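Local atomic coordinates of protein-tyrosine-phosphatase (Vibrio vulnificus, PDB entry 7DHD), a protein that probably dephosphorylates phosphotyrosine residues of proteins, hydrolysing the phosphoester as a low-molecular-weight protein tyrosine phosphatase. Residues 8-13 against 87-92; 13-18 against 71-76. All coordinates share one frame; numbering follows the deposited sequence.

Contact 1: residues 8-13 against 87-92; sequences ILVVCV and LVMEKG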
ATOM      1  N   ILE A   8       6.167   2.258   8.135  1.00 19.58           N
ATOM      2  CA  ILE A   8       5.501   2.761   6.925  1.00 18.36           C
ATOM      3  C   ILE A   8       4.157   2.079   6.739  1.00 20.55           C
ATOM      4  O   ILE A   8       4.085   0.847   6.794  1.00 21.06           O
ATOM      5  CB  ILE A   8       6.429   2.608   5.663  1.00 21.32           C
ATOM      6  CG1 ILE A   8       7.817   3.260   5.882  1.00 22.30           C
ATOM      7  CG2 ILE A   8       5.747   3.153   4.381  1.00 22.41           C
ATOM      8  CD1 ILE A   8       8.952   2.740   5.002  1.00 26.12           C
ATOM      9  N   LEU A   9       3.102   2.875   6.500  1.00 17.04           N
ATOM     10  CA  LEU A   9       1.750   2.378   6.248  1.00 16.06           C
ATOM     11  C   LEU A   9       1.353   2.687   4.806  1.00 20.21           C
ATOM     12  O   LEU A   9       1.226   3.864   4.447  1.00 19.63           O
ATOM     13  CB  LEU A   9       0.740   3.011   7.221  1.00 15.67           C
ATOM     14  CG  LEU A   9      -0.690   2.429   7.191  1.00 18.88           C
ATOM     15  CD1 LEU A   9      -0.740   1.008   7.838  1.00 19.69           C
ATOM     16  CD2 LEU A   9      -1.669   3.355   7.909  1.00 18.43           C
ATOM     17  N   VAL A  10       1.131   1.625   3.998  1.00 17.89           N
ATOM     18  CA  VAL A  10       0.730   1.725   2.586  1.00 16.08           C
ATOM     19  C   VAL A  10      -0.785   1.703   2.547  1.00 17.86           C
ATOM     20  O   VAL A  10      -1.403   0.814   3.141  1.00 16.16           O
ATOM     21  CB  VAL A  10       1.351   0.612   1.712  1.00 19.21           C
ATOM     22  CG1 VAL A  10       0.999   0.805   0.238  1.00 18.75           C
ATOM     23  CG2 VAL A  10       2.866   0.552   1.907  1.00 20.24           C
ATOM     24  N   VAL A  11      -1.385   2.670   1.864  1.00 16.40           N
ATOM     25  CA  VAL A  11      -2.840   2.812   1.866  1.00 16.60           C
ATOM     26  C   VAL A  11      -3.497   2.823   0.479  1.00 19.52           C
ATOM     27  O   VAL A  11      -3.028   3.509  -0.425  1.00 18.10           O
ATOM     28  CB  VAL A  11      -3.189   4.117   2.674  1.00 20.51           C
ATOM     29  CG1 VAL A  11      -4.672   4.500   2.582  1.00 21.05           C
ATOM     30  CG2 VAL A  11      -2.750   4.013   4.138  1.00 20.25           C
ATOM     31  N   CYS A  12      -4.610   2.065   0.343  1.00 16.12           N
ATOM     32  CA  CYS A  12      -5.519   2.126  -0.804  1.00 15.55           C
ATOM     33  C   CYS A  12      -6.964   2.087  -0.264  1.00 20.27           C
ATOM     34  O   CYS A  12      -7.158   2.442   0.904  1.00 20.76           O
ATOM     35  CB  CYS A  12      -5.220   1.081  -1.891  1.00 15.58           C
ATOM     36  SG  CYS A  12      -5.615  -0.649  -1.465  1.00 19.06           S
ATOM     37  N   VAL A  13      -7.973   1.783  -1.089  1.00 16.75           N
ATOM     38  CA  VAL A  13      -9.342   1.806  -0.585  1.00 17.42           C
ATOM     39  C   VAL A  13      -9.729   0.463   0.062  1.00 20.39           C
ATOM     40  O   VAL A  13     -10.084   0.448   1.238  1.00 19.53           O
ATOM     41  CB  VAL A  13     -10.364   2.292  -1.642  1.00 22.02           C
ATOM     42  CG1 VAL A  13     -11.789   2.217  -1.110  1.00 21.82           C
ATOM     43  CG2 VAL A  13     -10.043   3.718  -2.095  1.00 22.04           C
ATOM     44  N   LEU A  87       1.828   6.190   2.892  1.00 19.24           N
ATOM     45  CA  LEU A  87       1.953   6.222   1.428  1.00 19.41           C
ATOM     46  C   LEU A  87       0.656   5.813   0.755  1.00 22.70           C
ATOM     47  O   LEU A  87       0.297   4.633   0.775  1.00 22.60           O
ATOM     48  CB  LEU A  87       3.119   5.329   0.937  1.00 19.46           C
ATOM     49  CG  LEU A  87       4.534   5.667   1.432  1.00 23.79           C
ATOM     50  CD1 LEU A  87       5.565   4.702   0.842  1.00 24.84           C
ATOM     51  CD2 LEU A  87       4.906   7.095   1.096  1.00 23.97           C
ATOM     52  N   VAL A  88      -0.036   6.785   0.142  1.00 19.48           N
ATOM     53  CA  VAL A  88      -1.293   6.512  -0.572  1.00 19.04           C
ATOM     54  C   VAL A  88      -1.031   6.045  -2.020  1.00 21.93           C
ATOM     55  O   VAL A  88      -0.037   6.454  -2.625  1.00 23.73           O
ATOM     56  CB  VAL A  88      -2.304   7.671  -0.517  1.00 22.53           C
ATOM     57  CG1 VAL A  88      -2.790   7.904   0.915  1.00 21.66           C
ATOM     58  CG2 VAL A  88      -1.725   8.956  -1.120  1.00 22.16           C
ATOM     59  N   MET A  89      -1.919   5.219  -2.567  1.00 17.31           N
ATOM     60  CA  MET A  89      -1.784   4.694  -3.944  1.00 17.20           C
ATOM     61  C   MET A  89      -2.212   5.704  -5.047  1.00 21.94           C
ATOM     62  O   MET A  89      -1.693   5.662  -6.175  1.00 22.43           O
ATOM     63  CB  MET A  89      -2.512   3.354  -4.106  1.00 17.93           C
ATOM     64  CG  MET A  89      -1.731   2.195  -3.507  1.00 20.20           C
ATOM     65  SD  MET A  89      -0.231   1.845  -4.466  1.00 22.49           S
ATOM     66  CE  MET A  89       0.593   0.643  -3.402  1.00 19.39           C
ATOM     67  N   GLU A  90      -3.124   6.623  -4.701  1.00 19.79           N
ATOM     68  CA  GLU A  90      -3.624   7.676  -5.599  1.00 20.74           C
ATOM     69  C   GLU A  90      -3.584   9.031  -4.900  1.00 22.49           C
ATOM     70  O   GLU A  90      -3.859   9.108  -3.700  1.00 20.99           O
ATOM     71  CB  GLU A  90      -5.102   7.405  -5.967  1.00 22.66           C
ATOM     72  CG  GLU A  90      -5.321   6.276  -6.953  1.00 30.12           C
ATOM     73  CD  GLU A  90      -6.777   6.051  -7.320  1.00 42.36           C
ATOM     74  OE1 GLU A  90      -7.560   7.031  -7.315  1.00 38.87           O
ATOM     75  OE2 GLU A  90      -7.128   4.897  -7.654  1.00 36.14           O
ATOM     76  N   LYS A  91      -3.361  10.117  -5.666  1.00 19.67           N
ATOM     77  CA  LYS A  91      -3.404  11.475  -5.109  1.00 19.14           C
ATOM     78  C   LYS A  91      -4.810  11.773  -4.565  1.00 22.78           C
ATOM     79  O   LYS A  91      -4.938  12.449  -3.542  1.00 22.78           O
ATOM     80  CB  LYS A  91      -2.987  12.523  -6.160  1.00 21.78           C
ATOM     81  CG  LYS A  91      -1.483  12.482  -6.459  1.00 24.47           C
ATOM     82  CD  LYS A  91      -0.998  13.469  -7.554  1.00 26.37           C
ATOM     83  CE  LYS A  91      -1.411  13.254  -9.013  1.00 31.60           C
ATOM     84  NZ  LYS A  91      -1.255  11.856  -9.454  1.00 35.41           N
ATOM     85  N   GLY A  92      -5.831  11.207  -5.209  1.00 22.32           N
ATOM     86  CA  GLY A  92      -7.235  11.330  -4.807  1.00 23.19           C
ATOM     87  C   GLY A  92      -7.544  10.780  -3.422  1.00 27.62           C
ATOM     88  O   GLY A  92      -8.447  11.284  -2.750  1.00 29.20           O
TER

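Contact 2: residues 13-18 against 71-76; sequences VGNICR and QSQQLT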
ATOM      1  N   VAL A  13      -7.973   1.783  -1.089  1.00 16.75           N
ATOM      2  CA  VAL A  13      -9.342   1.806  -0.585  1.00 17.42           C
ATOM      3  C   VAL A  13      -9.729   0.463   0.062  1.00 20.39           C
ATOM      4  O   VAL A  13     -10.084   0.448   1.238  1.00 19.53           O
ATOM      5  CB  VAL A  13     -10.364   2.292  -1.642  1.00 22.02           C
ATOM      6  CG1 VAL A  13     -11.789   2.217  -1.110  1.00 21.82           C
ATOM      7  CG2 VAL A  13     -10.043   3.718  -2.095  1.00 22.04           C
ATOM      8  N   GLY A  14      -9.655  -0.638  -0.700  1.00 18.38           N
ATOM      9  CA  GLY A  14     -10.064  -1.962  -0.227  1.00 19.04           C
ATOM     10  C   GLY A  14      -9.063  -2.702   0.640  1.00 21.58           C
ATOM     11  O   GLY A  14      -9.447  -3.629   1.362  1.00 21.16           O
ATOM     12  N   ASN A  15      -7.767  -2.335   0.531  1.00 18.39           N
ATOM     13  CA  ASN A  15      -6.659  -3.003   1.227  1.00 18.65           C
ATOM     14  C   ASN A  15      -6.595  -4.511   0.865  1.00 20.83           C
ATOM     15  O   ASN A  15      -6.289  -5.366   1.710  1.00 18.48           O
ATOM     16  CB  ASN A  15      -6.682  -2.752   2.754  1.00 19.43           C
ATOM     17  CG  ASN A  15      -5.452  -3.224   3.496  1.00 23.97           C
ATOM     18  OD1 ASN A  15      -5.547  -3.758   4.598  1.00 18.26           O
ATOM     19  ND2 ASN A  15      -4.279  -3.056   2.908  1.00 18.48           N
ATOM     20  N   ILE A  16      -6.898  -4.833  -0.411  1.00 18.57           N
ATOM     21  CA  ILE A  16      -6.845  -6.220  -0.905  1.00 18.11           C
ATOM     22  C   ILE A  16      -6.022  -6.366  -2.191  1.00 20.65           C
ATOM     23  O   ILE A  16      -5.573  -7.480  -2.487  1.00 19.09           O
ATOM     24  CB  ILE A  16      -8.242  -6.899  -1.052  1.00 21.43           C
ATOM     25  CG1 ILE A  16      -9.187  -6.083  -1.972  1.00 22.68           C
ATOM     26  CG2 ILE A  16      -8.876  -7.191   0.322  1.00 19.80           C
ATOM     27  CD1 ILE A  16     -10.372  -6.903  -2.585  1.00 28.02           C
ATOM     28  N   CYS A  17      -5.826  -5.277  -2.959  1.00 18.93           N
ATOM     29  CA  CYS A  17      -5.052  -5.350  -4.188  1.00 19.72           C
ATOM     30  C   CYS A  17      -3.746  -4.549  -4.118  1.00 21.91           C
ATOM     31  O   CYS A  17      -2.695  -5.132  -3.879  1.00 22.74           O
ATOM     32  CB  CYS A  17      -5.900  -4.954  -5.396  1.00 20.59           C
ATOM     33  SG  CYS A  17      -7.308  -6.058  -5.740  1.00 24.52           S
ATOM     34  N   ARG A  18      -3.807  -3.227  -4.355  1.00 17.25           N
ATOM     35  CA  ARG A  18      -2.619  -2.364  -4.394  1.00 15.82           C
ATOM     36  C   ARG A  18      -1.830  -2.265  -3.081  1.00 17.74           C
ATOM     37  O   ARG A  18      -0.638  -2.565  -3.104  1.00 18.71           O
ATOM     38  CB  ARG A  18      -2.967  -0.946  -4.894  1.00 16.30           C
ATOM     39  CG  ARG A  18      -3.250  -0.869  -6.393  1.00 21.12           C
ATOM     40  CD  ARG A  18      -3.786   0.496  -6.781  1.00 24.29           C
ATOM     41  NE  ARG A  18      -5.093   0.751  -6.164  1.00 26.14           N
ATOM     42  CZ  ARG A  18      -5.794   1.874  -6.303  1.00 36.79           C
ATOM     43  NH1 ARG A  18      -5.327   2.872  -7.043  1.00 22.90           N
ATOM     44  NH2 ARG A  18      -6.971   2.002  -5.710  1.00 19.95           N
ATOM     45  N   GLN A  71      -4.345  -9.827   6.087  1.00 21.67           N
ATOM     46  CA  GLN A  71      -5.696  -9.624   6.615  1.00 21.51           C
ATOM     47  C   GLN A  71      -5.932  -8.126   6.454  1.00 23.45           C
ATOM     48  O   GLN A  71      -5.153  -7.319   6.965  1.00 20.80           O
ATOM     49  CB  GLN A  71      -5.791 -10.019   8.097  1.00 24.56           C
ATOM     50  CG  GLN A  71      -5.722 -11.517   8.360  1.00 39.07           C
ATOM     51  CD  GLN A  71      -5.773 -11.802   9.849  1.00 63.38           C
ATOM     52  OE1 GLN A  71      -6.730 -11.447  10.550  1.00 61.10           O
ATOM     53  NE2 GLN A  71      -4.734 -12.431  10.378  1.00 60.60           N
ATOM     54  N   SER A  72      -6.950  -7.748   5.695  1.00 20.07           N
ATOM     55  CA  SER A  72      -7.204  -6.317   5.489  1.00 19.20           C
ATOM     56  C   SER A  72      -7.581  -5.642   6.817  1.00 22.26           C
ATOM     57  O   SER A  72      -8.119  -6.301   7.718  1.00 20.88           O
ATOM     58  CB  SER A  72      -8.298  -6.103   4.451  1.00 23.47           C
ATOM     59  OG  SER A  72      -9.501  -6.643   4.966  1.00 25.36           O
ATOM     60  N   GLN A  73      -7.278  -4.348   6.945  1.00 19.04           N
ATOM     61  CA  GLN A  73      -7.636  -3.579   8.136  1.00 18.88           C
ATOM     62  C   GLN A  73      -8.096  -2.173   7.777  1.00 22.53           C
ATOM     63  O   GLN A  73      -7.575  -1.571   6.839  1.00 22.51           O
ATOM     64  CB  GLN A  73      -6.517  -3.578   9.205  1.00 20.67           C
ATOM     65  CG  GLN A  73      -5.277  -2.759   8.850  1.00 19.64           C
ATOM     66  CD  GLN A  73      -4.212  -2.732   9.916  1.00 29.16           C
ATOM     67  OE1 GLN A  73      -4.478  -2.869  11.127  1.00 24.99           O
ATOM     68  NE2 GLN A  73      -2.970  -2.565   9.487  1.00 22.96           N
ATOM     69  N   GLN A  74      -9.062  -1.653   8.538  1.00 18.41           N
ATOM     70  CA  GLN A  74      -9.619  -0.322   8.328  1.00 16.83           C
ATOM     71  C   GLN A  74      -8.668   0.796   8.741  1.00 18.77           C
ATOM     72  O   GLN A  74      -8.095   0.753   9.833  1.00 18.21           O
ATOM     73  CB  GLN A  74     -10.974  -0.195   9.059  1.00 17.12           C
ATOM     74  CG  GLN A  74     -11.650   1.186   8.974  1.00 21.47           C
ATOM     75  CD  GLN A  74     -11.941   1.645   7.561  1.00 24.27           C
ATOM     76  OE1 GLN A  74     -12.369   0.873   6.707  1.00 19.67           O
ATOM     77  NE2 GLN A  74     -11.779   2.937   7.301  1.00 19.60           N
ATOM     78  N   LEU A  75      -8.525   1.811   7.880  1.00 17.74           N
ATOM     79  CA  LEU A  75      -7.728   2.986   8.214  1.00 17.47           C
ATOM     80  C   LEU A  75      -8.481   3.802   9.303  1.00 20.32           C
ATOM     81  O   LEU A  75      -9.669   4.097   9.142  1.00 18.92           O
ATOM     82  CB  LEU A  75      -7.510   3.861   6.966  1.00 17.72           C
ATOM     83  CG  LEU A  75      -6.563   5.046   7.143  1.00 23.40           C
ATOM     84  CD1 LEU A  75      -5.097   4.621   7.055  1.00 24.80           C
ATOM     85  CD2 LEU A  75      -6.852   6.100   6.094  1.00 24.42           C
ATOM     86  N   THR A  76      -7.791   4.128  10.407  1.00 18.04           N
ATOM     87  CA  THR A  76      -8.342   4.923  11.519  1.00 18.88           C
ATOM     88  C   THR A  76      -7.281   5.917  11.986  1.00 20.61           C
ATOM     89  O   THR A  76      -6.091   5.750  11.664  1.00 17.87           O
ATOM     90  CB  THR A  76      -8.753   4.036  12.727  1.00 23.09           C
ATOM     91  OG1 THR A  76      -7.580   3.501  13.332  1.00 21.99           O
ATOM     92  CG2 THR A  76      -9.772   2.939  12.385  1.00 20.82           C
TER

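Contact 1: residues 8-13 against 87-92
Val10 and Val11 lie beside Leu87 and Val88 as neighbours in a parallel sheet, and three backbone hydrogen bonds fix the register. Leu87 N gives to Leu9 O over 2.9 Å, Val11 N to Leu87 O over 2.8 Å, and Met89 N to Val11 O over 3.0 Å. In the last, the donor sits almost straight ahead of the carbonyl, but the N-H...O angle is only 134° where the strand gives way to a loop. Met89 then lays its side chain against the first strand. CG, lying beside the backbone N, rests 4.0 Å from Cys12 CB; the bend at chi2 (-69°) then carries SD and CE round, and the methyl CE reaches Val10 CG1 at 3.7 Å. At the other end, Ile8 CG2 meets Leu87 CD1 at 3.9 Å.

Further out, helix 18-29 meets Ile8 and Val10 through Leu26 and Ser19, whereas Val88 packs on Met94 and Leu97 of helix 93-100. This is the central pairing of the four-stranded parallel sheet of this alpha/beta fold, and Cys12, the predicted nucleophile, ends one of its strands. No polar side chain bridges these two segments, so the strand end that carries Cys12 is held to its neighbour by main-chain bonds and apolar contacts.

Contact 2: residues 13-18 against 71-76
Asn15 and Ser72 mark the closest backbone approach, CA to CA 5.4 Å, between two irregular loops, and Asn15 itself has the left-handed backbone angles phi 58° and psi 37°. With CG anti to the backbone N (chi1 -171°), the Asn15 amide stretches toward the second loop and presents OD1 to the backbone. There OD1 takes the N-H of Gln73 over 3.0 Å, the donor lying in the plane of the amide carbonyl. The same oxygen is 3.2 Å from Ser72 CA, so it lies against the extended main chain between Ser72 and Gln73.

The side-chain nitrogen is held as well: Asn15 ND2 gives hydrogen bonds to Ser19 OG and Ser37 OG, and with both ends of the amide engaged, its rotation is fixed. Residues 12-18 form the CX5R phosphate-binding loop of the tyrosine phosphatases, running from the predicted nucleophile Cys12 to Arg18 at the start of helix 18-29. Asn15 stands midway along it, and its main-chain oxygen accepts a hydrogen bond from His70 NE2.

Ser72 meets the loop with its methylene, CB lying 3.5 Å from Asn15 O and 4.3 Å from Ile16 CG2. Its hydroxyl is occupied elsewhere, OG being hydrogen-bonded to Glu43 O and Lys50 N. The side chain of Gln73 leads away from the phosphate-binding loop, and its NE2 is hydrogen-bonded to the main-chain oxygen of Ser37, the residue whose hydroxyl also takes Asn15 ND2.

From the N terminus, strand 7-12 runs into the loop 13-18, and Val13 is common to the two segments 8-13 and 13-18. The chain then makes helix 18-29, strand 34-39 and helix 54-62 before residues 71-76 return to the phosphate-binding loop; contact 2 closes this shorter loop. The chain continues through helix 77-80 to strand 85-88, where contact 1 closes a longer loop that encloses the first without crossing it. Contact 1 thus belongs to the sheet, and contact 2 ties the loop that follows strand 7-12 to a distant connecting segment. The two also meet directly: Leu75 packs on Leu9 and Val11, and Arg18 forms a salt bridge with Glu90.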